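PDB 4YKI: ML032222a iGluR from Mnemiopsis leidyi, which probably serves as a subunit of a glycine-activated ion channel of the glutamate receptor family, its ligand-binding domain holding the glycine that triggers opening. Local coordinates for residues 35-40 with 242-247; 85-90 with 216-221; 107-112 with 212-217. All blocks are in the same frame, centred on the assembly; numbering follows the deposited sequence. Where two conformers were deposited one is given.

Interaction 1 of 3, residues 35-40 with 242-247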
loop_
_atom_site.group_PDB
_atom_site.type_symbol
_atom_site.label_atom_id
_atom_site.label_comp_id
_atom_site.label_asym_id
_atom_site.label_seq_id
_atom_site.Cartn_x
_atom_site.Cartn_y
_atom_site.Cartn_z
ATOM N N SER B 35 -6.503 23.111 4.002
ATOM C CA SER B 35 -5.608 22.607 5.024
ATOM C C SER B 35 -5.863 21.107 5.175
ATOM O O SER B 35 -6.857 20.581 4.690
ATOM C CB SER B 35 -5.809 23.332 6.354
ATOM O OG SER B 35 -7.139 23.180 6.818
ATOM N N GLY B 36 -4.965 20.420 5.869
ATOM C CA GLY B 36 -5.135 19.015 6.174
ATOM C C GLY B 36 -3.931 18.180 5.784
ATOM O O GLY B 36 -2.923 18.706 5.312
ATOM N N MET B 37 -4.027 16.874 6.018
ATOM C CA MET B 37 -2.937 15.957 5.712
ATOM C C MET B 37 -2.511 16.031 4.255
ATOM O O MET B 37 -1.313 16.106 3.952
ATOM C CB MET B 37 -3.354 14.534 6.072
ATOM C CG MET B 37 -2.346 13.489 5.640
ATOM S SD MET B 37 -2.807 11.865 6.224
ATOM C CE MET B 37 -1.433 10.861 5.672
ATOM N N VAL B 38 -3.469 15.976 3.339
ATOM C CA VAL B 38 -3.118 16.016 1.926
ATOM C C VAL B 38 -2.526 17.378 1.547
ATOM O O VAL B 38 -1.567 17.462 0.788
ATOM C CB VAL B 38 -4.322 15.630 1.026
ATOM C CG1 VAL B 38 -4.071 15.951 -0.431
ATOM C CG2 VAL B 38 -4.591 14.127 1.187
ATOM N N ASN B 39 -3.093 18.465 2.069
ATOM C CA ASN B 39 -2.524 19.769 1.812
ATOM C C ASN B 39 -1.060 19.842 2.244
ATOM O O ASN B 39 -0.227 20.392 1.539
ATOM C CB ASN B 39 -3.325 20.876 2.487
ATOM C CG ASN B 39 -2.802 22.243 2.120
ATOM O OD1 ASN B 39 -2.844 22.644 0.964
ATOM N ND2 ASN B 39 -2.301 22.967 3.102
ATOM N N ASP B 40 -0.753 19.306 3.419
ATOM C CA ASP B 40 0.631 19.304 3.901
ATOM C C ASP B 40 1.540 18.510 2.956
ATOM O O ASP B 40 2.666 18.902 2.725
ATOM C CB ASP B 40 0.728 18.726 5.325
ATOM C CG ASP B 40 0.237 19.668 6.403
ATOM O OD1 ASP B 40 0.002 20.859 6.125
ATOM O OD2 ASP B 40 0.146 19.194 7.551
ATOM N N ASP B 242 3.216 9.004 8.334
ATOM C CA ASP B 242 2.765 8.630 9.668
ATOM C C ASP B 242 2.690 9.861 10.579
ATOM O O ASP B 242 1.751 10.000 11.357
ATOM C CB ASP B 242 3.689 7.567 10.286
ATOM C CG ASP B 242 3.528 6.184 9.665
ATOM O OD1 ASP B 242 2.492 5.899 9.059
ATOM O OD2 ASP B 242 4.438 5.354 9.826
ATOM N N ILE B 243 3.679 10.736 10.496
ATOM C CA ILE B 243 3.663 11.962 11.293
ATOM C C ILE B 243 2.436 12.828 10.950
ATOM O O ILE B 243 1.790 13.387 11.838
ATOM C CB ILE B 243 4.987 12.718 11.112
ATOM C CG1 ILE B 243 6.083 11.973 11.894
ATOM C CG2 ILE B 243 4.887 14.188 11.562
ATOM C CD1 ILE B 243 7.506 12.361 11.543
ATOM N N LEU B 244 2.097 12.927 9.671
ATOM C CA LEU B 244 0.914 13.710 9.288
ATOM C C LEU B 244 -0.388 13.078 9.747
ATOM O O LEU B 244 -1.308 13.794 10.131
ATOM C CB LEU B 244 0.869 13.920 7.787
ATOM C CG LEU B 244 1.948 14.819 7.196
ATOM C CD1 LEU B 244 1.752 14.898 5.690
ATOM C CD2 LEU B 244 1.972 16.223 7.818
ATOM N N TRP B 245 -0.495 11.753 9.693
ATOM C CA TRP B 245 -1.711 11.111 10.175
ATOM C C TRP B 245 -1.873 11.383 11.688
ATOM O O TRP B 245 -2.964 11.668 12.167
ATOM C CB TRP B 245 -1.701 9.610 9.894
ATOM C CG TRP B 245 -2.934 8.924 10.379
ATOM C CD1 TRP B 245 -3.011 8.040 11.392
ATOM C CD2 TRP B 245 -4.267 9.069 9.870
ATOM N NE1 TRP B 245 -4.292 7.604 11.552
ATOM C CE2 TRP B 245 -5.089 8.234 10.640
ATOM C CE3 TRP B 245 -4.852 9.827 8.840
ATOM C CZ2 TRP B 245 -6.451 8.131 10.423
ATOM C CZ3 TRP B 245 -6.225 9.721 8.634
ATOM C CH2 TRP B 245 -6.999 8.870 9.415
ATOM N N GLU B 246 -0.782 11.291 12.440
ATOM C CA GLU B 246 -0.825 11.615 13.864
ATOM C C GLU B 246 -1.241 13.074 14.102
ATOM O O GLU B 246 -2.028 13.365 15.005
ATOM C CB GLU B 246 0.533 11.322 14.509
ATOM C CG GLU B 246 0.663 11.752 15.964
ATOM C CD GLU B 246 -0.125 10.875 16.923
ATOM O OE1 GLU B 246 -0.684 9.848 16.481
ATOM O OE2 GLU B 246 -0.172 11.215 18.128
ATOM N N LYS B 247 -0.697 13.990 13.306
ATOM C CA LYS B 247 -1.034 15.404 13.428
ATOM C C LYS B 247 -2.513 15.669 13.205
ATOM O O LYS B 247 -3.132 16.418 13.960
ATOM C CB LYS B 247 -0.247 16.207 12.392
ATOM C CG LYS B 247 -0.631 17.685 12.310
ATOM C CD LYS B 247 0.232 18.416 11.303
ATOM C CE LYS B 247 -0.266 19.838 11.079
ATOM N NZ LYS B 247 0.539 20.528 10.018
HETATM O O HOH W 1 0.743 22.526 8.237
#
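Lys247 carries CG anti to its backbone N (chi1 173°) and stays extended to its tip, while Asp40 places CG beside its own backbone N (chi1 -75°), and the two side chains meet tip to tip between helix 37-49 and helix 240-248. Their salt bridge spans 2.8 Å from Lys247 NZ to Asp40 OD2, which is approached on its syn side, 23° out of the carboxylate plane. A water accepts from Lys247 NZ and donates to Asp40 OD1 at 2.8 Å, so OD2 holds the ammonium group directly and OD1 through the water. OD2 also takes a hydrogen bond from Trp248 NE1. Next to the ion pair, Leu244 CD2 packs 3.7 Å from Asp40 CB. Met37 continues the apolar part, its CG 3.9 Å from Leu244 CB. Beyond it, Met37 SD stands at the edge of Trp245, 5.3 Å from the centroid of the six-membered ring, a Met-aromatic contact made close to the ring plane. Phe20 and Met109 also pack against Met37. The contact thus joins a largely buried apolar seam to an ion pair at the surface, and the donors gathered on Asp40 probably keep its carboxylate ionised.

Interaction 2 of 3, residues 85-90 with 216-221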
loop_
_atom_site.group_PDB
_atom_site.type_symbol
_atom_site.label_atom_id
_atom_site.label_comp_id
_atom_site.label_asym_id
_atom_site.label_seq_id
_atom_site.Cartn_x
_atom_site.Cartn_y
_atom_site.Cartn_z
ATOM N N THR B 85 -7.789 19.217 -14.547
ATOM C CA THR B 85 -6.777 19.023 -13.523
ATOM C C THR B 85 -5.668 18.118 -14.058
ATOM O O THR B 85 -5.843 17.410 -15.061
ATOM C CB THR B 85 -7.379 18.425 -12.258
ATOM O OG1 THR B 85 -8.068 17.234 -12.637
ATOM C CG2 THR B 85 -8.331 19.399 -11.593
ATOM N N ASP B 86 -4.527 18.156 -13.371
ATOM C CA ASP B 86 -3.340 17.364 -13.686
ATOM C C ASP B 86 -3.107 16.200 -12.731
ATOM O O ASP B 86 -2.383 15.256 -13.054
ATOM C CB ASP B 86 -2.126 18.267 -13.601
ATOM C CG ASP B 86 -2.241 19.446 -14.509
ATOM O OD1 ASP B 86 -2.528 19.210 -15.685
ATOM O OD2 ASP B 86 -2.086 20.591 -14.054
ATOM N N MET B 87 -3.664 16.296 -11.531
ATOM C CA MET B 87 -3.516 15.276 -10.512
ATOM C C MET B 87 -4.666 15.446 -9.543
ATOM O O MET B 87 -5.088 16.571 -9.322
ATOM C CB MET B 87 -2.156 15.437 -9.800
ATOM C CG MET B 87 -1.864 14.388 -8.723
ATOM S SD MET B 87 -0.148 14.394 -8.123
ATOM C CE MET B 87 -0.146 15.833 -7.051
ATOM N N ILE B 88 -5.159 14.337 -8.999
ATOM C CA ILE B 88 -6.200 14.356 -7.976
ATOM C C ILE B 88 -5.490 14.170 -6.640
ATOM O O ILE B 88 -4.905 13.095 -6.386
ATOM C CB ILE B 88 -7.252 13.278 -8.213
ATOM C CG1 ILE B 88 -7.940 13.476 -9.580
ATOM C CG2 ILE B 88 -8.268 13.293 -7.077
ATOM C CD1 ILE B 88 -8.845 12.311 -9.980
ATOM N N ALA B 89 -5.488 15.230 -5.818
ATOM C CA ALA B 89 -4.800 15.253 -4.527
ATOM C C ALA B 89 -5.829 15.161 -3.405
ATOM O O ALA B 89 -6.390 16.176 -2.965
ATOM C CB ALA B 89 -3.960 16.495 -4.409
ATOM N N ILE B 90 -6.109 13.929 -2.964
ATOM C CA ILE B 90 -7.114 13.642 -1.949
ATOM C C ILE B 90 -6.840 12.211 -1.494
ATOM O O ILE B 90 -5.908 11.566 -1.992
ATOM C CB ILE B 90 -8.542 13.833 -2.561
ATOM C CG1 ILE B 90 -9.659 13.978 -1.507
ATOM C CG2 ILE B 90 -8.842 12.713 -3.566
ATOM C CD1 ILE B 90 -9.384 14.963 -0.376
ATOM N N PHE B 216 -2.826 9.261 -4.970
ATOM C CA PHE B 216 -3.251 10.380 -5.804
ATOM C C PHE B 216 -3.596 9.823 -7.198
ATOM O O PHE B 216 -3.086 8.773 -7.626
ATOM C CB PHE B 216 -2.147 11.448 -5.890
ATOM C CG PHE B 216 -1.902 12.234 -4.614
ATOM C CD1 PHE B 216 -2.728 12.159 -3.512
ATOM C CD2 PHE B 216 -0.821 13.084 -4.559
ATOM C CE1 PHE B 216 -2.466 12.911 -2.371
ATOM C CE2 PHE B 216 -0.563 13.838 -3.415
ATOM C CZ PHE B 216 -1.408 13.741 -2.341
ATOM N N GLY B 217 -4.459 10.538 -7.915
ATOM C CA GLY B 217 -4.819 10.159 -9.277
ATOM C C GLY B 217 -4.044 10.948 -10.313
ATOM O O GLY B 217 -3.819 12.142 -10.135
ATOM N N LEU B 218 -3.609 10.275 -11.375
ATOM C CA LEU B 218 -2.832 10.874 -12.443
ATOM C C LEU B 218 -3.405 10.464 -13.786
ATOM O O LEU B 218 -3.841 9.334 -13.944
ATOM C CB LEU B 218 -1.371 10.406 -12.375
ATOM C CG LEU B 218 -0.595 11.010 -11.194
ATOM C CD1 LEU B 218 0.623 10.177 -10.799
ATOM C CD2 LEU B 218 -0.201 12.427 -11.522
ATOM N N PRO B 219 -3.378 11.360 -14.779
ATOM C CA PRO B 219 -3.857 10.925 -16.093
ATOM C C PRO B 219 -2.872 9.952 -16.717
ATOM O O PRO B 219 -1.679 10.031 -16.448
ATOM C CB PRO B 219 -3.922 12.227 -16.893
ATOM C CG PRO B 219 -2.927 13.087 -16.271
ATOM C CD PRO B 219 -2.801 12.711 -14.823
ATOM N N LYS B 220 -3.359 9.043 -17.552
ATOM C CA LYS B 220 -2.485 8.163 -18.298
ATOM C C LYS B 220 -1.546 9.034 -19.123
ATOM O O LYS B 220 -1.920 10.108 -19.623
ATOM C CB LYS B 220 -3.296 7.207 -19.174
ATOM C CG LYS B 220 -4.052 6.171 -18.352
ATOM C CD LYS B 220 -4.831 5.220 -19.240
ATOM C CE LYS B 220 -5.446 4.089 -18.442
ATOM N NZ LYS B 220 -5.908 2.965 -19.290
ATOM N N ASP B 221 -0.302 8.588 -19.204
ATOM C CA ASP B 221 0.740 9.265 -19.953
ATOM C C ASP B 221 1.193 10.578 -19.331
ATOM O O ASP B 221 1.883 11.346 -19.988
ATOM C CB ASP B 221 0.333 9.496 -21.420
ATOM C CG ASP B 221 -0.073 8.227 -22.122
ATOM O OD1 ASP B 221 0.585 7.196 -21.902
ATOM O OD2 ASP B 221 -1.048 8.267 -22.902
#
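Ile88 and Gly217 form an antiparallel hydrogen-bonded pair, the tight centre of the contact between strands 87-89 and 216-218. Ile88 N donates to Gly217 O over 2.8 Å, and Gly217 N returns a bond of 3.0 Å to Ile88 O. A CB on Gly217 would lie only 3.2 Å from Ile88 CD1, too close for the present position of that side chain. The Phe216 ring then covers Ala89, whose CA sits over one ring face, 4.0 Å from the centroid and offset toward the rim, in a CH-pi contact. Ile90 O lies at the edge of the same ring. Met87 bends at chi3 (76°), which sets CE 3.8 Å from Phe216 CD2, while its SD makes an oblique Met-aromatic contact with the ring. An alanine in place of Phe216 would probably open a gap beside Ala89 and leave the end of Met87 with room to turn.

Toward Asp86 and Pro219 the cross-strand hydrogen bonds stop and single touches remain, one of them close: Pro219 CD lies 3.1 Å from Asp86 O. Leu218 CD2 lies 3.8 Å from Met87 CG, but Lys220 and Asp221 run on along the exposed side, Lys220 NZ bonding to Ser100 O. The carboxylate of Asp86 turns to a salt bridge with Arg11. Strand 87-89 borders the parallel sheet it forms with 9-13 and 52-56, and its antiparallel pairing with the returning strand 202-218 is consistent with the first lobe of a periplasmic-binding-protein-like, two-lobed ligand-binding domain.

Interaction 3 of 3, residues 107-112 with 212-217. With MG (magnesium ion), chain D.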
loop_
_atom_site.group_PDB
_atom_site.type_symbol
_atom_site.label_atom_id
_atom_site.label_comp_id
_atom_site.label_asym_id
_atom_site.label_seq_id
_atom_site.Cartn_x
_atom_site.Cartn_y
_atom_site.Cartn_z
ATOM N N PRO B 107 1.082 4.516 -3.494
ATOM C CA PRO B 107 0.029 4.759 -2.504
ATOM C C PRO B 107 0.582 5.118 -1.139
ATOM O O PRO B 107 1.742 4.801 -0.847
ATOM C CB PRO B 107 -0.702 3.414 -2.460
ATOM C CG PRO B 107 0.328 2.404 -2.759
ATOM C CD PRO B 107 1.272 3.071 -3.745
ATOM N N PHE B 108 -0.250 5.726 -0.299
ATOM C CA PHE B 108 0.194 6.167 1.014
ATOM C C PHE B 108 -0.607 5.663 2.219
ATOM O O PHE B 108 -0.228 5.958 3.338
ATOM C CB PHE B 108 0.330 7.704 1.052
ATOM C CG PHE B 108 -0.969 8.467 0.862
ATOM C CD1 PHE B 108 -1.744 8.837 1.960
ATOM C CD2 PHE B 108 -1.395 8.859 -0.402
ATOM C CE1 PHE B 108 -2.935 9.560 1.795
ATOM C CE2 PHE B 108 -2.577 9.582 -0.571
ATOM C CZ PHE B 108 -3.354 9.918 0.527
ATOM N N MET B 109 -1.665 4.885 2.028
ATOM C CA MET B 109 -2.442 4.391 3.177
ATOM C C MET B 109 -3.340 3.210 2.820
ATOM O O MET B 109 -4.238 3.317 2.000
ATOM C CB MET B 109 -3.308 5.516 3.756
ATOM C CG MET B 109 -4.019 5.134 5.030
ATOM S SD MET B 109 -4.965 6.488 5.761
ATOM C CE MET B 109 -3.691 7.639 6.125
ATOM N N ASP B 110 -3.152 2.080 3.487
ATOM C CA ASP B 110 -4.067 0.953 3.366
ATOM C C ASP B 110 -5.406 1.351 3.957
ATOM O O ASP B 110 -5.468 2.016 4.977
ATOM C CB ASP B 110 -3.547 -0.283 4.165
ATOM C CG ASP B 110 -2.599 -1.203 3.384
ATOM O OD1 ASP B 110 -2.064 -0.813 2.323
ATOM O OD2 ASP B 110 -2.367 -2.326 3.903
ATOM N N ALA B 111 -6.470 0.886 3.329
ATOM C CA ALA B 111 -7.813 1.133 3.820
ATOM C C ALA B 111 -8.711 -0.042 3.458
ATOM O O ALA B 111 -8.409 -0.841 2.555
ATOM C CB ALA B 111 -8.370 2.441 3.244
ATOM N N GLY B 112 -9.804 -0.143 4.195
ATOM C CA GLY B 112 -10.826 -1.128 3.944
ATOM C C GLY B 112 -12.192 -0.483 3.985
ATOM O O GLY B 112 -12.349 0.665 4.408
ATOM N N PHE B 212 -7.722 -2.034 -0.133
ATOM C CA PHE B 212 -7.359 -1.051 -1.145
ATOM C C PHE B 212 -6.431 0.003 -0.524
ATOM O O PHE B 212 -6.048 -0.110 0.635
ATOM C CB PHE B 212 -8.615 -0.451 -1.809
ATOM C CG PHE B 212 -9.535 0.253 -0.857
ATOM C CD1 PHE B 212 -10.510 -0.439 -0.192
ATOM C CD2 PHE B 212 -9.418 1.617 -0.633
ATOM C CE1 PHE B 212 -11.348 0.191 0.692
ATOM C CE2 PHE B 212 -10.246 2.256 0.263
ATOM C CZ PHE B 212 -11.218 1.531 0.926
ATOM N N GLU B 213 -6.051 0.980 -1.331
ATOM C CA GLU B 213 -5.132 2.039 -0.940
ATOM C C GLU B 213 -5.774 3.385 -1.166
ATOM O O GLU B 213 -6.651 3.542 -2.024
ATOM C CB GLU B 213 -3.917 2.031 -1.860
ATOM C CG GLU B 213 -3.036 0.843 -1.740
ATOM C CD GLU B 213 -2.137 0.882 -0.524
ATOM O OE1 GLU B 213 -2.112 1.901 0.215
ATOM O OE2 GLU B 213 -1.396 -0.116 -0.327
ATOM N N TYR B 214 -5.279 4.383 -0.442
ATOM C CA TYR B 214 -5.371 5.763 -0.852
ATOM C C TYR B 214 -4.101 6.159 -1.607
ATOM O O TYR B 214 -2.982 5.831 -1.202
ATOM C CB TYR B 214 -5.545 6.699 0.355
ATOM C CG TYR B 214 -6.849 6.559 1.090
ATOM C CD1 TYR B 214 -8.031 6.289 0.412
ATOM C CD2 TYR B 214 -6.903 6.721 2.458
ATOM C CE1 TYR B 214 -9.249 6.189 1.108
ATOM C CE2 TYR B 214 -8.093 6.649 3.142
ATOM C CZ TYR B 214 -9.259 6.374 2.478
ATOM O OH TYR B 214 -10.409 6.295 3.218
ATOM N N ALA B 215 -4.292 6.846 -2.725
ATOM C CA ALA B 215 -3.216 7.327 -3.544
ATOM C C ALA B 215 -3.689 8.625 -4.188
ATOM O O ALA B 215 -4.817 9.073 -3.943
ATOM C CB ALA B 215 -2.853 6.293 -4.597
ATOM N N PHE B 216 -2.826 9.261 -4.970
ATOM C CA PHE B 216 -3.251 10.380 -5.804
ATOM C C PHE B 216 -3.596 9.823 -7.198
ATOM O O PHE B 216 -3.086 8.773 -7.626
ATOM C CB PHE B 216 -2.147 11.448 -5.890
ATOM C CG PHE B 216 -1.902 12.234 -4.614
ATOM C CD1 PHE B 216 -2.728 12.159 -3.512
ATOM C CD2 PHE B 216 -0.821 13.084 -4.559
ATOM C CE1 PHE B 216 -2.466 12.911 -2.371
ATOM C CE2 PHE B 216 -0.563 13.838 -3.415
ATOM C CZ PHE B 216 -1.408 13.741 -2.341
ATOM N N GLY B 217 -4.459 10.538 -7.915
ATOM C CA GLY B 217 -4.819 10.159 -9.277
ATOM C C GLY B 217 -4.044 10.948 -10.313
ATOM O O GLY B 217 -3.819 12.142 -10.135
HETATM MG MG MG D . -0.262 -0.605 1.322
HETATM O O HOH W 2 -0.161 1.427 1.878
HETATM O O HOH W 3 -0.297 -2.568 0.554
#
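Ala111 CB lies over one face of the Tyr214 ring, 4.3 Å from its centroid, and Met109 SD stands at that ring's edge in a Met-aromatic contact. Phe212 presents a face to Ala111 O, 3.5 Å above the ring plane and offset toward the rim. Over a face of Phe108 sits Tyr214 CB in a CH-pi contact, and the same Phe108 ring meets that of Phe216 obliquely, the planes 71° apart.

Strands 109-112 and 212-217 pair antiparallel. Met109 with Tyr214 and Ala111 with Phe212 are hydrogen-bonded pairs; Asp110 with Glu213 is the non-hydrogen-bonded pair between them. Ahead of the ladder, Phe108 N donates to Tyr214 O over 2.9 Å. This register puts Met109, Ala111, Phe212 and Tyr214 on one face of the sheet, where Tyr214 touches the bound glycine and hydrogen-bonds Glu188 through OH.

The other face carries Asp110 and Glu213, whose carboxylate planes stand 65° apart. A bend at chi2 (-77°) turns the Glu213 CD toward Asp110, and Glu213 OE2 binds magnesium at 2.1 Å. Asp110 OD1 binds the same ion at 2.1 Å, and two waters add to the shell. One of them donates to Glu213 OE1 over 2.6 Å. Asp110 and Glu213 of the second subunit complete six ligands, and Arg236 of that subunit donates to Glu213 OE2. Asp110 OD1 and Glu213 OE2 come within 2.8 Å of each other, a spacing that the shared magnesium probably makes tolerable. The ion probably offsets the repulsion of four carboxylates brought together where the subunits meet, so that a cluster of like charges becomes a bridge between them.

Interactions 2 and 3 are buried and share strand 202-218, meeting at Phe216 and Gly217, whereas interaction 1 is partly buried and joins helices 37-49 and 240-248. Apolar packing connects all three: Val38 CG1 of segment 35-40 rests against both Ala89 and Phe216, and Met109 of segment 107-112 reaches Met37 and Trp245. Their polar chemistry follows position. Interaction 1 has a water-bridged ion pair near the surface and the cross-strand polar bonds of interaction 2 are backbone ones, while interaction 3 adds a metal site completed by the second subunit and a residue of the glycine pocket. Along the chain, interaction 1 encloses the other two.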